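Local coordinates for Non-structural polyprotein (Sindbis virus, PDB 4GUA), which carries the cysteine protease that processes the alphavirus non-structural polyprotein, joined as an uncleaved nsP2-nsP3 precursor to the macro and zinc-binding domains of nsP3, at residues 249-253 / 512-516; 285-291 / 315-320; 516-522 / 533-539. All blocks are in the same frame, centred on the assembly; numbering follows the deposited sequence.

Contact 1 of 3, residues 249-253 / 512-516. With SO4 (sulfate ion), chain L.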
loop_
_atom_site.group_PDB
_atom_site.type_symbol
_atom_site.label_atom_id
_atom_site.label_comp_id
_atom_site.label_asym_id
_atom_site.label_seq_id
_atom_site.Cartn_x
_atom_site.Cartn_y
_atom_site.Cartn_z
ATOM N N LYS A 249 -5.202 -5.064 13.276
ATOM C CA LYS A 249 -3.834 -5.411 13.643
ATOM C C LYS A 249 -3.763 -6.458 14.756
ATOM O O LYS A 249 -3.003 -7.417 14.663
ATOM C CB LYS A 249 -3.063 -4.170 14.076
ATOM C CG LYS A 249 -1.603 -4.458 14.382
ATOM C CD LYS A 249 -0.872 -3.210 14.822
ATOM C CE LYS A 249 0.609 -3.472 14.968
ATOM N NZ LYS A 249 1.341 -2.256 15.404
ATOM N N THR A 250 -4.577 -6.280 15.789
ATOM C CA THR A 250 -4.531 -7.139 16.967
ATOM C C THR A 250 -4.901 -8.578 16.609
ATOM O O THR A 250 -4.185 -9.529 16.945
ATOM C CB THR A 250 -5.513 -6.652 18.054
ATOM O OG1 THR A 250 -5.224 -5.298 18.420
ATOM C CG2 THR A 250 -5.431 -7.526 19.283
ATOM N N LEU A 251 -6.045 -8.725 15.944
ATOM C CA LEU A 251 -6.570 -10.037 15.592
ATOM C C LEU A 251 -5.736 -10.692 14.507
ATOM O O LEU A 251 -5.583 -11.911 14.489
ATOM C CB LEU A 251 -8.030 -9.939 15.151
ATOM C CG LEU A 251 -9.032 -9.499 16.220
ATOM C CD1 LEU A 251 -10.438 -9.528 15.653
ATOM C CD2 LEU A 251 -8.943 -10.380 17.462
ATOM N N SER A 252 -5.204 -9.885 13.599
ATOM C CA SER A 252 -4.303 -10.392 12.570
ATOM C C SER A 252 -3.028 -10.939 13.212
ATOM O O SER A 252 -2.510 -11.977 12.802
ATOM C CB SER A 252 -3.955 -9.285 11.578
ATOM O OG SER A 252 -5.095 -8.898 10.824
ATOM N N ARG A 253 -2.532 -10.240 14.232
ATOM C CA ARG A 253 -1.303 -10.635 14.911
ATOM C C ARG A 253 -1.509 -11.950 15.657
ATOM O O ARG A 253 -0.663 -12.847 15.615
ATOM C CB ARG A 253 -0.871 -9.549 15.903
ATOM C CG ARG A 253 0.336 -9.921 16.760
ATOM C CD ARG A 253 1.591 -10.135 15.924
ATOM N NE ARG A 253 2.733 -10.568 16.730
ATOM C CZ ARG A 253 2.989 -11.835 17.054
ATOM N NH1 ARG A 253 2.183 -12.814 16.648
ATOM N NH2 ARG A 253 4.052 -12.128 17.790
ATOM N N MET A 512 7.002 -12.691 14.211
ATOM C CA MET A 512 5.687 -12.520 13.621
ATOM C C MET A 512 5.076 -11.143 13.868
ATOM O O MET A 512 3.929 -10.900 13.498
ATOM C CB MET A 512 4.758 -13.616 14.150
ATOM C CG MET A 512 3.969 -14.331 13.072
ATOM S SD MET A 512 4.987 -15.050 11.764
ATOM C CE MET A 512 4.321 -16.709 11.686
ATOM N N GLU A 513 5.821 -10.246 14.502
ATOM C CA GLU A 513 5.281 -8.932 14.827
ATOM C C GLU A 513 4.967 -8.174 13.527
ATOM O O GLU A 513 5.673 -8.316 12.521
ATOM C CB GLU A 513 6.259 -8.149 15.715
ATOM C CG GLU A 513 5.582 -7.269 16.784
ATOM C CD GLU A 513 5.106 -8.071 18.031
ATOM O OE1 GLU A 513 5.729 -9.111 18.368
ATOM O OE2 GLU A 513 4.084 -7.680 18.650
ATOM N N ILE A 514 3.908 -7.372 13.550
ATOM C CA ILE A 514 3.565 -6.529 12.413
ATOM C C ILE A 514 4.056 -5.118 12.698
ATOM O O ILE A 514 3.427 -4.386 13.465
ATOM C CB ILE A 514 2.022 -6.476 12.259
ATOM C CG1 ILE A 514 1.468 -7.877 12.003
ATOM C CG2 ILE A 514 1.603 -5.534 11.143
ATOM C CD1 ILE A 514 -0.027 -7.979 12.192
ATOM N N ASP A 515 5.133 -4.691 12.046
ATOM C CA ASP A 515 5.657 -3.366 12.346
ATOM C C ASP A 515 5.148 -2.419 11.277
ATOM O O ASP A 515 5.668 -2.376 10.169
ATOM C CB ASP A 515 7.190 -3.382 12.342
ATOM C CG ASP A 515 7.794 -2.160 13.019
ATOM O OD1 ASP A 515 7.038 -1.218 13.340
ATOM O OD2 ASP A 515 9.026 -2.145 13.239
ATOM N N ASP A 516 4.144 -1.629 11.643
ATOM C CA ASP A 516 3.507 -0.733 10.691
ATOM C C ASP A 516 4.148 0.651 10.682
ATOM O O ASP A 516 3.856 1.457 9.800
ATOM C CB ASP A 516 2.008 -0.637 10.969
ATOM C CG ASP A 516 1.700 -0.331 12.416
ATOM O OD1 ASP A 516 2.526 -0.659 13.294
ATOM O OD2 ASP A 516 0.614 0.219 12.683
HETATM S S SO4 L . 1.342 -0.610 18.795
HETATM O O1 SO4 L . 2.683 -0.077 19.044
HETATM O O2 SO4 L . 0.541 -0.552 20.017
HETATM O O3 SO4 L . 0.693 0.195 17.759
HETATM O O4 SO4 L . 1.447 -2.003 18.366
#
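The chain of the nsP3 zinc-binding region runs along helix 237-257, in the methyltransferase-like part of nsP2, where Lys249 and Arg253, one turn apart, face Met512 to Asp516. Lys249 leaves the helix with CG anti to its own nitrogen (chi1 -176°) and runs fully extended, laying CE against the carbonyl oxygen of Ile514. Its NZ forms a salt bridge with OD1 of Asp516 at 2.9 Å, approaching from above the carboxylate plane rather than within it. The same NZ binds O4 of a sulfate ion at 3.0 Å, so the ammonium lies between two anions, one of them probably supplied by the crystallisation liquor. Arg253 bends at chi2, which brings its guanidinium beside the chain: the carbonyl oxygen of Met512 lies over one face, and the carboxylate carbon of Glu513 lies at the edge. The salt bridge from NH2 of Arg253 to OE1 of Glu513 is long, 3.5 Å, with the two planes turned 77° apart, whereas NH1 is hydrogen-bonded to Asn257. Between the two ion pairs Ile514 rests CD1 against the helix, 4.2 Å from CB of Ser252 and 4.1 Å from CB of Arg253. Ile514 also packs on Leu256 of the same helix and on Ala283 and Leu284 of helix 275-286, so its side chain sits between these two helices.

Contact 2 of 3, residues 285-291 / 315-320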
loop_
_atom_site.group_PDB
_atom_site.type_symbol
_atom_site.label_atom_id
_atom_site.label_comp_id
_atom_site.label_asym_id
_atom_site.label_seq_id
_atom_site.Cartn_x
_atom_site.Cartn_y
_atom_site.Cartn_z
ATOM N N ALA A 285 0.891 -7.534 4.755
ATOM C CA ALA A 285 0.987 -8.039 3.394
ATOM C C ALA A 285 2.419 -8.455 3.075
ATOM O O ALA A 285 2.647 -9.376 2.296
ATOM C CB ALA A 285 0.524 -6.982 2.418
ATOM N N ARG A 286 3.385 -7.760 3.661
ATOM C CA ARG A 286 4.783 -8.066 3.400
ATOM C C ARG A 286 5.084 -9.535 3.744
ATOM O O ARG A 286 6.016 -10.135 3.202
ATOM C CB ARG A 286 5.714 -7.125 4.188
ATOM C CG ARG A 286 6.567 -6.264 3.271
ATOM C CD ARG A 286 7.593 -5.344 3.954
ATOM N NE ARG A 286 7.390 -5.046 5.372
ATOM C CZ ARG A 286 6.690 -4.013 5.836
ATOM N NH1 ARG A 286 6.075 -3.182 5.004
ATOM N NH2 ARG A 286 6.586 -3.821 7.143
ATOM N N LYS A 287 4.287 -10.112 4.642
ATOM C CA LYS A 287 4.505 -11.484 5.101
ATOM C C LYS A 287 3.965 -12.570 4.164
ATOM O O LYS A 287 4.191 -13.760 4.404
ATOM C CB LYS A 287 3.874 -11.677 6.481
ATOM C CG LYS A 287 4.441 -10.774 7.551
ATOM C CD LYS A 287 3.770 -10.995 8.893
ATOM C CE LYS A 287 4.304 -10.026 9.942
ATOM N NZ LYS A 287 5.778 -10.110 10.102
ATOM N N PHE A 288 3.253 -12.171 3.111
ATOM C CA PHE A 288 2.583 -13.132 2.225
ATOM C C PHE A 288 2.997 -12.969 0.775
ATOM O O PHE A 288 3.396 -11.886 0.350
ATOM C CB PHE A 288 1.063 -12.993 2.329
ATOM C CG PHE A 288 0.507 -13.376 3.667
ATOM C CD1 PHE A 288 0.530 -12.479 4.726
ATOM C CD2 PHE A 288 -0.054 -14.626 3.862
ATOM C CE1 PHE A 288 0.016 -12.829 5.962
ATOM C CE2 PHE A 288 -0.572 -14.983 5.093
ATOM C CZ PHE A 288 -0.537 -14.085 6.147
ATOM N N VAL A 289 2.888 -14.055 0.018
ATOM C CA VAL A 289 3.239 -14.055 -1.397
ATOM C C VAL A 289 2.267 -13.185 -2.192
ATOM O O VAL A 289 2.677 -12.377 -3.027
ATOM C CB VAL A 289 3.206 -15.486 -1.976
ATOM C CG1 VAL A 289 3.591 -15.476 -3.438
ATOM C CG2 VAL A 289 4.148 -16.392 -1.209
ATOM N N ARG A 290 0.977 -13.351 -1.909
ATOM C CA ARG A 290 -0.080 -12.589 -2.568
ATOM C C ARG A 290 -1.050 -12.013 -1.550
ATOM O O ARG A 290 -1.206 -12.543 -0.448
ATOM C CB ARG A 290 -0.907 -13.478 -3.491
ATOM C CG ARG A 290 -0.259 -13.938 -4.769
ATOM C CD ARG A 290 -1.298 -14.727 -5.541
ATOM N NE ARG A 290 -0.807 -15.289 -6.790
ATOM C CZ ARG A 290 -0.897 -14.697 -7.972
ATOM N NH1 ARG A 290 -1.447 -13.492 -8.088
ATOM N NH2 ARG A 290 -0.425 -15.316 -9.045
ATOM N N VAL A 291 -1.706 -10.924 -1.923
ATOM C CA VAL A 291 -2.856 -10.456 -1.172
ATOM C C VAL A 291 -3.863 -9.826 -2.128
ATOM O O VAL A 291 -3.499 -9.046 -3.010
ATOM C CB VAL A 291 -2.457 -9.473 -0.041
ATOM C CG1 VAL A 291 -1.562 -8.376 -0.567
ATOM C CG2 VAL A 291 -3.697 -8.888 0.618
ATOM N N SER A 315 8.092 -13.138 5.172
ATOM C CA SER A 315 9.321 -12.599 4.614
ATOM C C SER A 315 9.635 -11.247 5.249
ATOM O O SER A 315 8.754 -10.526 5.722
ATOM C CB SER A 315 9.201 -12.447 3.096
ATOM O OG SER A 315 10.364 -11.849 2.543
ATOM N N ARG A 316 10.922 -10.935 5.251
ATOM C CA ARG A 316 11.456 -9.698 5.794
ATOM C C ARG A 316 11.558 -8.651 4.680
ATOM O O ARG A 316 10.951 -7.575 4.741
ATOM C CB ARG A 316 12.825 -9.913 6.466
ATOM C CG ARG A 316 13.795 -10.953 5.854
ATOM C CD ARG A 316 13.346 -12.419 5.867
ATOM N NE ARG A 316 14.123 -13.240 4.939
ATOM C CZ ARG A 316 14.098 -13.132 3.617
ATOM N NH1 ARG A 316 13.331 -12.247 3.026
ATOM N NH2 ARG A 316 14.847 -13.927 2.872
ATOM N N THR A 317 12.360 -8.981 3.675
ATOM C CA THR A 317 12.754 -8.056 2.626
ATOM C C THR A 317 11.759 -7.948 1.466
ATOM O O THR A 317 12.017 -7.213 0.513
ATOM C CB THR A 317 14.097 -8.508 2.026
ATOM O OG1 THR A 317 13.972 -9.852 1.540
ATOM C CG2 THR A 317 15.194 -8.455 3.069
ATOM N N ARG A 318 10.642 -8.669 1.524
ATOM C CA ARG A 318 9.639 -8.567 0.461
ATOM C C ARG A 318 9.237 -7.112 0.258
ATOM O O ARG A 318 8.906 -6.415 1.216
ATOM C CB ARG A 318 8.398 -9.387 0.788
ATOM C CG ARG A 318 7.166 -8.986 -0.026
ATOM C CD ARG A 318 6.521 -10.194 -0.654
ATOM N NE ARG A 318 6.348 -11.228 0.354
ATOM C CZ ARG A 318 6.510 -12.528 0.145
ATOM N NH1 ARG A 318 6.837 -12.999 -1.051
ATOM N NH2 ARG A 318 6.335 -13.371 1.142
ATOM N N GLN A 319 9.247 -6.652 -0.989
ATOM C CA GLN A 319 8.892 -5.270 -1.259
ATOM C C GLN A 319 7.466 -5.212 -1.772
ATOM O O GLN A 319 7.202 -5.531 -2.930
ATOM C CB GLN A 319 9.857 -4.677 -2.282
ATOM C CG GLN A 319 11.291 -4.651 -1.785
ATOM C CD GLN A 319 12.285 -4.154 -2.818
ATOM O OE1 GLN A 319 12.098 -4.322 -4.025
ATOM N NE2 GLN A 319 13.365 -3.544 -2.341
ATOM N N PHE A 320 6.560 -4.751 -0.911
ATOM C CA PHE A 320 5.137 -4.715 -1.229
ATOM C C PHE A 320 4.695 -3.301 -1.581
ATOM O O PHE A 320 5.069 -2.344 -0.908
ATOM C CB PHE A 320 4.310 -5.234 -0.050
ATOM C CG PHE A 320 2.828 -5.048 -0.222
ATOM C CD1 PHE A 320 2.059 -6.025 -0.847
ATOM C CD2 PHE A 320 2.201 -3.895 0.234
ATOM C CE1 PHE A 320 0.691 -5.857 -1.014
ATOM C CE2 PHE A 320 0.834 -3.720 0.070
ATOM C CZ PHE A 320 0.078 -4.703 -0.558
#
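Arg318 reaches from the loop after strand 305-312 into the turn that follows helix 275-286. Its CB lies 3.5 Å from the carbonyl oxygen of Arg286, and CG remains near that same oxygen. Bends at chi2 and chi3 then carry CD past it towards the carbonyl oxygen of Phe288. NE donates to the oxygen of Arg286 at 3.1 Å in a nearly straight bond (166°); this acceptor lies in the guanidinium plane, although the donor stands above the carbonyl plane. The oxygen of Phe288 is as near to NE, but it sits over one face of the guanidinium, where the angle is too poor for a hydrogen bond. At the tip, NH1 comes 3.8 Å from CA of Val289, while NH2 forms a salt bridge with Asp313. The turn thus gripped links the helix to strand 288-294, an outermost strand of the seven-stranded mixed sheet, whose 3-2-1-4-5-7-6 order is that of the Rossmann-like methyltransferase fold. A classic beta bulge places Val289 and Arg290 opposite Arg310 on the adjoining strand. Further along the loop, Phe320 lies with one ring face on Ala285, whose CB stands 3.6 Å from the ring centroid in a CH-pi contact. CG1 of Val291 meets CE1 of that ring at 3.4 Å, the two side chains crossing at about a right angle. Arg286 lays its CG and CD against the carbonyl oxygen of Arg318.

Contact 3 of 3, residues 516-522 / 533-539. With SO4 (sulfate ion), chain J.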
loop_
_atom_site.group_PDB
_atom_site.type_symbol
_atom_site.label_atom_id
_atom_site.label_comp_id
_atom_site.label_asym_id
_atom_site.label_seq_id
_atom_site.Cartn_x
_atom_site.Cartn_y
_atom_site.Cartn_z
ATOM N N ASP A 516 4.144 -1.629 11.643
ATOM C CA ASP A 516 3.507 -0.733 10.691
ATOM C C ASP A 516 4.148 0.651 10.682
ATOM O O ASP A 516 3.856 1.457 9.800
ATOM C CB ASP A 516 2.008 -0.637 10.969
ATOM C CG ASP A 516 1.700 -0.331 12.416
ATOM O OD1 ASP A 516 2.526 -0.659 13.294
ATOM O OD2 ASP A 516 0.614 0.219 12.683
ATOM N N GLU A 517 5.016 0.928 11.654
ATOM C CA GLU A 517 5.752 2.192 11.679
ATOM C C GLU A 517 7.005 2.141 10.800
ATOM O O GLU A 517 7.356 3.132 10.156
ATOM C CB GLU A 517 6.094 2.603 13.107
ATOM C CG GLU A 517 7.313 1.905 13.697
ATOM C CD GLU A 517 8.175 2.806 14.568
ATOM O OE1 GLU A 517 7.845 4.006 14.734
ATOM O OE2 GLU A 517 9.181 2.297 15.105
ATOM N N LEU A 518 7.641 0.977 10.720
ATOM C CA LEU A 518 8.963 0.874 10.099
ATOM C C LEU A 518 9.005 1.357 8.652
ATOM O O LEU A 518 8.175 0.981 7.823
ATOM C CB LEU A 518 9.470 -0.570 10.146
ATOM C CG LEU A 518 10.949 -0.767 9.798
ATOM C CD1 LEU A 518 11.854 -0.007 10.764
ATOM C CD2 LEU A 518 11.295 -2.240 9.790
ATOM N N VAL A 519 9.989 2.203 8.373
ATOM C CA VAL A 519 10.224 2.713 7.031
ATOM C C VAL A 519 11.528 2.167 6.462
ATOM O O VAL A 519 12.551 2.156 7.133
ATOM C CB VAL A 519 10.313 4.238 7.029
ATOM C CG1 VAL A 519 10.735 4.729 5.651
ATOM C CG2 VAL A 519 8.983 4.839 7.438
ATOM N N TRP A 520 11.482 1.703 5.222
ATOM C CA TRP A 520 12.666 1.180 4.570
ATOM C C TRP A 520 13.439 2.330 3.937
ATOM O O TRP A 520 12.908 3.047 3.097
ATOM C CB TRP A 520 12.246 0.155 3.520
ATOM C CG TRP A 520 13.364 -0.664 2.952
ATOM C CD1 TRP A 520 14.683 -0.328 2.883
ATOM C CD2 TRP A 520 13.250 -1.962 2.356
ATOM N NE1 TRP A 520 15.397 -1.335 2.282
ATOM C CE2 TRP A 520 14.541 -2.350 1.950
ATOM C CE3 TRP A 520 12.182 -2.834 2.128
ATOM C CZ2 TRP A 520 14.792 -3.570 1.330
ATOM C CZ3 TRP A 520 12.435 -4.045 1.511
ATOM C CH2 TRP A 520 13.727 -4.402 1.121
ATOM N N ILE A 521 14.703 2.488 4.320
ATOM C CA ILE A 521 15.508 3.619 3.863
ATOM C C ILE A 521 16.723 3.189 3.049
ATOM O O ILE A 521 17.185 2.047 3.133
ATOM C CB ILE A 521 16.015 4.481 5.045
ATOM C CG1 ILE A 521 16.677 3.596 6.110
ATOM C CG2 ILE A 521 14.876 5.295 5.639
ATOM C CD1 ILE A 521 17.453 4.368 7.177
ATOM N N HIS A 522 17.224 4.121 2.246
ATOM C CA HIS A 522 18.447 3.909 1.482
ATOM C C HIS A 522 19.626 3.616 2.430
ATOM O O HIS A 522 19.719 4.210 3.506
ATOM C CB HIS A 522 18.728 5.159 0.639
ATOM C CG HIS A 522 19.817 4.977 -0.370
ATOM N ND1 HIS A 522 21.110 5.393 -0.149
ATOM C CD2 HIS A 522 19.806 4.412 -1.600
ATOM C CE1 HIS A 522 21.849 5.101 -1.205
ATOM N NE2 HIS A 522 21.083 4.503 -2.098
ATOM N N PHE A 533 13.336 3.227 11.488
ATOM C CA PHE A 533 13.887 3.142 10.137
ATOM C C PHE A 533 14.832 1.955 10.003
ATOM O O PHE A 533 15.531 1.593 10.951
ATOM C CB PHE A 533 14.626 4.427 9.767
ATOM C CG PHE A 533 13.781 5.663 9.871
ATOM C CD1 PHE A 533 12.962 6.046 8.818
ATOM C CD2 PHE A 533 13.809 6.445 11.016
ATOM C CE1 PHE A 533 12.184 7.185 8.905
ATOM C CE2 PHE A 533 13.033 7.589 11.113
ATOM C CZ PHE A 533 12.220 7.961 10.055
ATOM N N SER A 534 14.857 1.363 8.813
ATOM C CA SER A 534 15.692 0.198 8.550
ATOM C C SER A 534 16.204 0.152 7.113
ATOM O O SER A 534 15.510 0.540 6.176
ATOM C CB SER A 534 14.914 -1.078 8.844
ATOM O OG SER A 534 15.586 -2.208 8.305
ATOM N N THR A 535 17.432 -0.328 6.960
ATOM C CA THR A 535 18.076 -0.472 5.662
ATOM C C THR A 535 17.635 -1.728 4.916
ATOM O O THR A 535 17.667 -1.767 3.688
ATOM C CB THR A 535 19.607 -0.529 5.837
ATOM O OG1 THR A 535 20.084 0.744 6.286
ATOM C CG2 THR A 535 20.302 -0.905 4.537
ATOM N N THR A 536 17.277 -2.768 5.661
ATOM C CA THR A 536 16.909 -4.048 5.061
ATOM C C THR A 536 15.404 -4.330 4.900
ATOM O O THR A 536 15.039 -5.314 4.257
ATOM C CB THR A 536 17.502 -5.197 5.898
ATOM O OG1 THR A 536 16.883 -5.220 7.192
ATOM C CG2 THR A 536 19.005 -5.016 6.053
ATOM N N LYS A 537 14.532 -3.480 5.442
ATOM C CA LYS A 537 13.100 -3.790 5.424
ATOM C C LYS A 537 12.189 -2.616 5.811
ATOM O O LYS A 537 12.663 -1.561 6.230
ATOM C CB LYS A 537 12.844 -4.981 6.356
ATOM C CG LYS A 537 13.307 -4.759 7.781
ATOM C CD LYS A 537 13.027 -5.962 8.682
ATOM C CE LYS A 537 13.570 -5.738 10.101
ATOM N NZ LYS A 537 13.462 -6.950 10.971
ATOM N N GLY A 538 10.875 -2.839 5.715
ATOM C CA GLY A 538 9.879 -1.809 5.974
ATOM C C GLY A 538 9.116 -1.295 4.754
ATOM O O GLY A 538 9.236 -1.826 3.648
ATOM N N LYS A 539 8.286 -0.279 4.976
ATOM C CA LYS A 539 7.463 0.300 3.920
ATOM C C LYS A 539 8.285 1.188 2.975
ATOM O O LYS A 539 9.341 1.698 3.344
ATOM C CB LYS A 539 6.306 1.102 4.516
ATOM C CG LYS A 539 6.730 2.424 5.140
ATOM C CD LYS A 539 5.538 3.195 5.673
ATOM C CE LYS A 539 5.306 2.911 7.144
ATOM N NZ LYS A 539 4.382 3.909 7.724
HETATM S S SO4 J . 19.506 -1.243 9.920
HETATM O O1 SO4 J . 20.414 -1.566 11.015
HETATM O O2 SO4 J . 18.975 0.108 10.110
HETATM O O3 SO4 J . 20.244 -1.305 8.662
HETATM O O4 SO4 J . 18.421 -2.224 9.899
#
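Trp520 and Lys539 are joined through the backbone, N of Trp520 donating to O of Lys539 at 2.8 Å, while N of Lys539 returns an almost straight bond (177°) to O of Leu518. Towards strand 533-534, O of Val519 accepts from N of Ser534 at 3.0 Å, and O of Ser534 accepts from N of Ile521 at 2.8 Å. These last two bonds build the two-stranded parallel sheet of 519-520 and 533-534 in the nsP3 zinc-binding region. O of Trp520 accepts from OG1 of Thr602. After Ser534 the chain turns across one face of the Trp520 indole, and OG of Ser534 accepts from N of Thr536 in an ST turn while donating to O4 of a sulfate ion, probably from the crystallisation liquor. The indole NE1 reaches O of Thr535 at 2.7 Å, but bent to 118° and weak. Lys537 presents its CA to the six-membered ring at 3.8 Å in a CH-pi contact, and O of Gly538 lies at the ring edge. NZ of Lys539 makes a weak bond to O of Asp516; its stronger partner is Asp279, in a salt bridge. On the face carrying Val519, the Phe533 ring lies alongside that valine, CD1 to CB 3.7 Å.

Overall arrangement
After the protease region the chain reaches helix 237-257, the earlier half of contact 1, then contact 2, which closes a 23-residue loop holding strand 305-312 and the end of strand 288-294. It runs on through the macro domain and helix 488-502 before residues 512-516 complete contact 1, whose 258-residue excursion encloses contact 2. Contact 3 follows in series from the shared Asp516, closing a ten-residue loop; no contacts cross. NZ of Lys287 to O of Glu513 links contacts 1 and 2, while Thr317 and Gln319 pack on Trp520 between contacts 2 and 3. Contact 1 and these touches join the nsP3 zinc-binding region to the methyltransferase-like part of nsP2; contacts 2 and 3 each lie within one of the two.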